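Local coordinates for penicillin binding protein 2X (Streptococcus thermophilus, PDB 5U47) that probably acts as a septal transpeptidase that cross-links peptides of adjacent peptidoglycan strands during cell division and is inactivated by beta-lactams, at residues 160-164 with 165-169; 441-445 with 446-450. The protein carries 1 engineered substitution. All coordinates share one frame; numbering follows the deposited sequence.

Interaction 1: residues 160-164 with 165-169; sequences IENKK and DGSYS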
loop_
_atom_site.group_PDB
_atom_site.type_symbol
_atom_site.label_atom_id
_atom_site.label_comp_id
_atom_site.label_asym_id
_atom_site.label_seq_id
_atom_site.Cartn_x
_atom_site.Cartn_y
_atom_site.Cartn_z
ATOM N N ILE A 160 -14.003 -4.976 18.662
ATOM C CA ILE A 160 -14.855 -6.134 18.398
ATOM C C ILE A 160 -15.076 -6.906 19.700
ATOM O O ILE A 160 -14.112 -7.189 20.432
ATOM C CB ILE A 160 -14.212 -7.040 17.326
ATOM C CG1 ILE A 160 -14.021 -6.272 16.005
ATOM C CG2 ILE A 160 -15.036 -8.288 17.089
ATOM C CD1 ILE A 160 -15.296 -5.793 15.334
ATOM N N GLU A 161 -16.335 -7.245 19.979
ATOM C CA GLU A 161 -16.689 -7.971 21.195
ATOM C C GLU A 161 -16.487 -9.477 21.024
ATOM O O GLU A 161 -17.022 -10.085 20.093
ATOM C CB GLU A 161 -18.163 -7.735 21.593
ATOM C CG GLU A 161 -18.507 -8.333 22.964
ATOM C CD GLU A 161 -19.998 -8.429 23.287
ATOM O OE1 GLU A 161 -20.856 -8.079 22.446
ATOM O OE2 GLU A 161 -20.305 -8.883 24.412
ATOM N N ASN A 162 -15.731 -10.073 21.940
ATOM C CA ASN A 162 -15.550 -11.522 21.959
ATOM C C ASN A 162 -16.811 -12.092 22.640
ATOM O O ASN A 162 -17.034 -11.883 23.834
ATOM C CB ASN A 162 -14.264 -11.882 22.714
ATOM C CG ASN A 162 -13.969 -13.375 22.714
ATOM O OD1 ASN A 162 -14.863 -14.204 22.871
ATOM N ND2 ASN A 162 -12.696 -13.720 22.572
ATOM N N LYS A 163 -17.640 -12.781 21.859
ATOM C CA LYS A 163 -18.905 -13.354 22.350
ATOM C C LYS A 163 -18.755 -14.413 23.459
ATOM O O LYS A 163 -19.707 -14.679 24.198
ATOM C CB LYS A 163 -19.686 -13.954 21.174
ATOM C CG LYS A 163 -20.205 -12.929 20.176
ATOM C CD LYS A 163 -21.439 -12.209 20.710
ATOM C CE LYS A 163 -21.933 -11.126 19.763
ATOM N NZ LYS A 163 -20.985 -9.983 19.683
ATOM N N LYS A 164 -17.570 -15.015 23.558
ATOM C CA LYS A 164 -17.297 -16.040 24.576
ATOM C C LYS A 164 -17.250 -15.467 26.008
ATOM O O LYS A 164 -17.861 -16.041 26.913
ATOM C CB LYS A 164 -15.974 -16.764 24.230
ATOM C CG LYS A 164 -15.434 -17.782 25.235
ATOM C CD LYS A 164 -16.239 -19.064 25.341
ATOM C CE LYS A 164 -15.506 -20.044 26.252
ATOM N NZ LYS A 164 -16.210 -21.346 26.436
ATOM N N ASP A 165 -16.543 -14.344 26.201
ATOM C CA ASP A 165 -16.362 -13.730 27.542
ATOM C C ASP A 165 -16.717 -12.231 27.684
ATOM O O ASP A 165 -16.527 -11.638 28.753
ATOM C CB ASP A 165 -14.921 -13.979 28.015
ATOM C CG ASP A 165 -13.858 -13.372 27.078
ATOM O OD1 ASP A 165 -14.186 -12.487 26.250
ATOM O OD2 ASP A 165 -12.681 -13.772 27.192
ATOM N N GLY A 166 -17.232 -11.619 26.615
ATOM C CA GLY A 166 -17.610 -10.208 26.655
ATOM C C GLY A 166 -16.467 -9.204 26.591
ATOM O O GLY A 166 -16.697 -8.012 26.771
ATOM N N SER A 167 -15.244 -9.674 26.328
ATOM C CA SER A 167 -14.086 -8.801 26.230
ATOM C C SER A 167 -14.064 -8.074 24.897
ATOM O O SER A 167 -14.690 -8.500 23.935
ATOM C CB SER A 167 -12.781 -9.601 26.381
ATOM O OG SER A 167 -12.681 -10.642 25.423
ATOM N N TYR A 168 -13.339 -6.970 24.856
ATOM C CA TYR A 168 -13.165 -6.213 23.620
ATOM C C TYR A 168 -11.723 -6.164 23.242
ATOM O O TYR A 168 -10.861 -6.148 24.099
ATOM C CB TYR A 168 -13.675 -4.780 23.758
ATOM C CG TYR A 168 -15.166 -4.702 23.726
ATOM C CD1 TYR A 168 -15.914 -4.995 24.856
ATOM C CD2 TYR A 168 -15.839 -4.358 22.555
ATOM C CE1 TYR A 168 -17.300 -4.934 24.828
ATOM C CE2 TYR A 168 -17.229 -4.290 22.519
ATOM C CZ TYR A 168 -17.944 -4.579 23.660
ATOM O OH TYR A 168 -19.304 -4.516 23.635
ATOM N N SER A 169 -11.478 -6.156 21.942
ATOM C CA SER A 169 -10.136 -6.002 21.413
ATOM C C SER A 169 -10.245 -5.266 20.080
ATOM O O SER A 169 -11.280 -5.310 19.413
ATOM C CB SER A 169 -9.459 -7.363 21.221
ATOM O OG SER A 169 -10.063 -8.074 20.159
HETATM O O HOH W 1 -12.322 -9.151 20.763
#

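Interaction 2: residues 441-445 with 446-450; sequences VADTN and KGTVR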
loop_
_atom_site.group_PDB
_atom_site.type_symbol
_atom_site.label_atom_id
_atom_site.label_comp_id
_atom_site.label_asym_id
_atom_site.label_seq_id
_atom_site.Cartn_x
_atom_site.Cartn_y
_atom_site.Cartn_z
ATOM N N VAL A 441 9.724 -2.896 11.258
ATOM C CA VAL A 441 8.819 -3.570 12.187
ATOM C C VAL A 441 9.631 -3.625 13.482
ATOM O O VAL A 441 10.755 -4.151 13.491
ATOM C CB VAL A 441 8.484 -4.995 11.726
ATOM C CG1 VAL A 441 7.571 -5.697 12.728
ATOM C CG2 VAL A 441 7.875 -4.973 10.332
ATOM N N ALA A 442 9.081 -3.069 14.564
ATOM C CA ALA A 442 9.819 -2.956 15.819
ATOM C C ALA A 442 9.137 -3.622 16.988
ATOM O O ALA A 442 7.913 -3.474 17.185
ATOM C CB ALA A 442 10.065 -1.486 16.147
ATOM N N ASP A 443 9.929 -4.372 17.752
ATOM C CA ASP A 443 9.453 -4.987 18.969
ATOM C C ASP A 443 10.057 -4.124 20.076
ATOM O O ASP A 443 11.240 -4.275 20.422
ATOM C CB ASP A 443 9.877 -6.455 19.081
ATOM C CG ASP A 443 9.378 -7.106 20.379
ATOM O OD1 ASP A 443 9.327 -6.419 21.419
ATOM O OD2 ASP A 443 9.042 -8.310 20.375
ATOM N N THR A 444 9.250 -3.204 20.605
ATOM C CA THR A 444 9.700 -2.278 21.656
ATOM C C THR A 444 9.871 -2.928 23.010
ATOM O O THR A 444 10.538 -2.367 23.865
ATOM C CB THR A 444 8.749 -1.076 21.826
ATOM O OG1 THR A 444 7.428 -1.552 22.077
ATOM C CG2 THR A 444 8.757 -0.230 20.583
ATOM N N ASN A 445 9.251 -4.085 23.214
ATOM C CA ASN A 445 9.386 -4.808 24.465
ATOM C C ASN A 445 10.807 -5.376 24.516
ATOM O O ASN A 445 11.501 -5.251 25.518
ATOM C CB ASN A 445 8.382 -5.978 24.558
ATOM C CG ASN A 445 6.947 -5.575 24.215
ATOM O OD1 ASN A 445 6.333 -6.137 23.277
ATOM N ND2 ASN A 445 6.413 -4.580 24.936
ATOM N N LYS A 446 11.247 -5.973 23.401
ATOM C CA LYS A 446 12.560 -6.614 23.329
ATOM C C LYS A 446 13.690 -5.725 22.876
ATOM O O LYS A 446 14.856 -6.062 23.066
ATOM C CB LYS A 446 12.489 -7.836 22.415
ATOM C CG LYS A 446 11.523 -8.911 22.881
ATOM C CD LYS A 446 11.847 -9.373 24.290
ATOM C CE LYS A 446 10.999 -10.551 24.711
ATOM N NZ LYS A 446 11.219 -10.798 26.161
ATOM N N GLY A 447 13.358 -4.593 22.273
ATOM C CA GLY A 447 14.372 -3.701 21.770
ATOM C C GLY A 447 15.015 -4.232 20.497
ATOM O O GLY A 447 16.213 -4.038 20.271
ATOM N N THR A 448 14.230 -4.912 19.673
ATOM C CA THR A 448 14.735 -5.410 18.402
ATOM C C THR A 448 13.903 -4.876 17.235
ATOM O O THR A 448 12.742 -4.499 17.390
ATOM C CB THR A 448 14.775 -6.947 18.352
ATOM O OG1 THR A 448 13.464 -7.470 18.554
ATOM C CG2 THR A 448 15.686 -7.494 19.413
ATOM N N VAL A 449 14.514 -4.867 16.061
ATOM C CA VAL A 449 13.865 -4.392 14.856
ATOM C C VAL A 449 14.239 -5.228 13.653
ATOM O O VAL A 449 15.229 -5.974 13.679
ATOM C CB VAL A 449 14.300 -2.950 14.508
ATOM C CG1 VAL A 449 13.987 -2.006 15.666
ATOM C CG2 VAL A 449 15.799 -2.881 14.137
ATOM N N ARG A 450 13.425 -5.089 12.614
ATOM C CA ARG A 450 13.684 -5.628 11.268
ATOM C C ARG A 450 13.452 -4.432 10.364
ATOM O O ARG A 450 12.358 -3.855 10.373
ATOM C CB ARG A 450 12.746 -6.775 10.905
ATOM C CG ARG A 450 13.124 -8.039 11.637
ATOM C CD ARG A 450 12.121 -9.159 11.446
ATOM N NE ARG A 450 12.177 -9.782 10.122
ATOM C CZ ARG A 450 13.061 -10.719 9.738
ATOM N NH1 ARG A 450 14.029 -11.135 10.544
ATOM N NH2 ARG A 450 12.991 -11.233 8.516
#

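Interaction 1: residues 160-164 with 165-169
Glu161 lays its CB over one face of the Tyr168 ring, a CH-pi contact with CB 4.1 Å from the ring centroid. With CG turned away from the backbone N (chi1 -172°) and the chain extended beyond it, Glu161 runs past the ring, and its carboxylate lies nearly parallel to the ring (6°) but displaced past the hydroxyl end. Lys163, exposed on the turn, has a chain long enough to bring NZ back to Glu161 OE1 in a weak, long salt bridge. Deeper in the turn, Asn162 CB packs against Ser167 OG at 3.4 Å and against Asp165 OD1, with the Asn162 amide turned 44° from the Asp165 carboxylate.

These contacts close the beta hairpin of strands 157-161 and 168-172, a surface element of the dimerisation-family region. Ile160 and Ser169 form its hydrogen-bonded antiparallel pair; Ile160 O takes both Ser169 N and a water that also meets Ser169 OG at 2.6 Å. Glu161 and Tyr168 are the non-hydrogen-bonded pair beyond, and Asn162 N gives Ser167 O a nearly straight bond of 2.7 Å.

Two Asx turns shape the connection, Asn and Asp being short enough for OD1 to take the backbone N-H two residues on. Lys164 N lies in the carbonyl plane of the Asn162 amide, 2.9 Å from OD1, whereas Ser167 N meets Asp165 OD1 from above the carboxylate plane. Ser167 OG donates to the same oxygen from that face. Gly166, whose positive phi is easiest without a side chain, sends its N to Asn162 O at 2.8 Å. Asp165 OD2 accepts from Ile27 N of strand 26-28, against which Asn162 and Ser167 also pack.

Interaction 2: residues 441-445 with 446-450
Asp443 and Lys446 run alongside each other in the same direction at the end of a beta hairpin made by strands 438-443 and 448-451, whose turn is closed by a G1 beta bulge. Lys446 sets its CG 3.6 Å from Asp443 OD2, so the first methylenes of the lysine follow the carboxylate. The ammonium does not close on it: Lys446 NZ stays 6.7 Å from Asp443 OD2, and any attraction between the two charges is probably modest. What joins the two residues is a bond to the backbone. Asp443 CG stands anti to its own N (chi1 180°), which carries the carboxylate out over the turn, where OD1 accepts Lys446 N at 2.8 Å from well above the carboxylate plane. The single methylene of aspartate is the right length to set OD1 at the N-H three residues on.

In the bulge, Asp443 is opposed by two residues, Gly447 and Thr448. Asp443 O accepts Thr448 N and, weakly, Gly447 N; the positive phi of Gly447 (74°) is most easily adopted by glycine. Asp443 N donates to Thr448 O, and beyond, Val441 and Arg450 form a hydrogen-bonded pair joined N to O both ways. On the face shared with Asp443, Thr448 turns OG1 beside Asp443 CB, and this hydroxyl is hydrogen-bonded to Thr590 OG1.

The other face carries the small apolar, non-hydrogen-bonded pair Ala442 and Val449, whose CA atoms approach to 4.4 Å. Strand 217-220 adjoins strand 438-443, with Ile218 packed on Val441, while the Val449 backbone bonds to Glu588 and Thr590. Arg450 leads its guanidinium away from the hairpin: NH1 donates to Thr590 O and Ile636 O, NE to Asn612 O. Across the apolar pair, Ala442 CB meets Val449 CG1 at 4.0 Å.

Overall arrangement
Interactions 1 and 2 are both antiparallel hairpin ends, but they belong to different parts of the chain and do not touch. Their centres lie 28 Å apart, and about 16 Å separates their nearest atoms. Interaction 1 falls in the dimerisation-family region and rests on strand 26-28 near the start of the model; interaction 2 falls in the transpeptidase-family region and meets the segment around Thr590 that leads into the PASTA repeats. The hairpin that holds 441-450 also joins strand 217-220, bringing together distant portions of the sequence. Neither contact includes Ser295 or Lys298, an SxxK-type pair that probably marks the penicillin-reactive site, as in related transpeptidases.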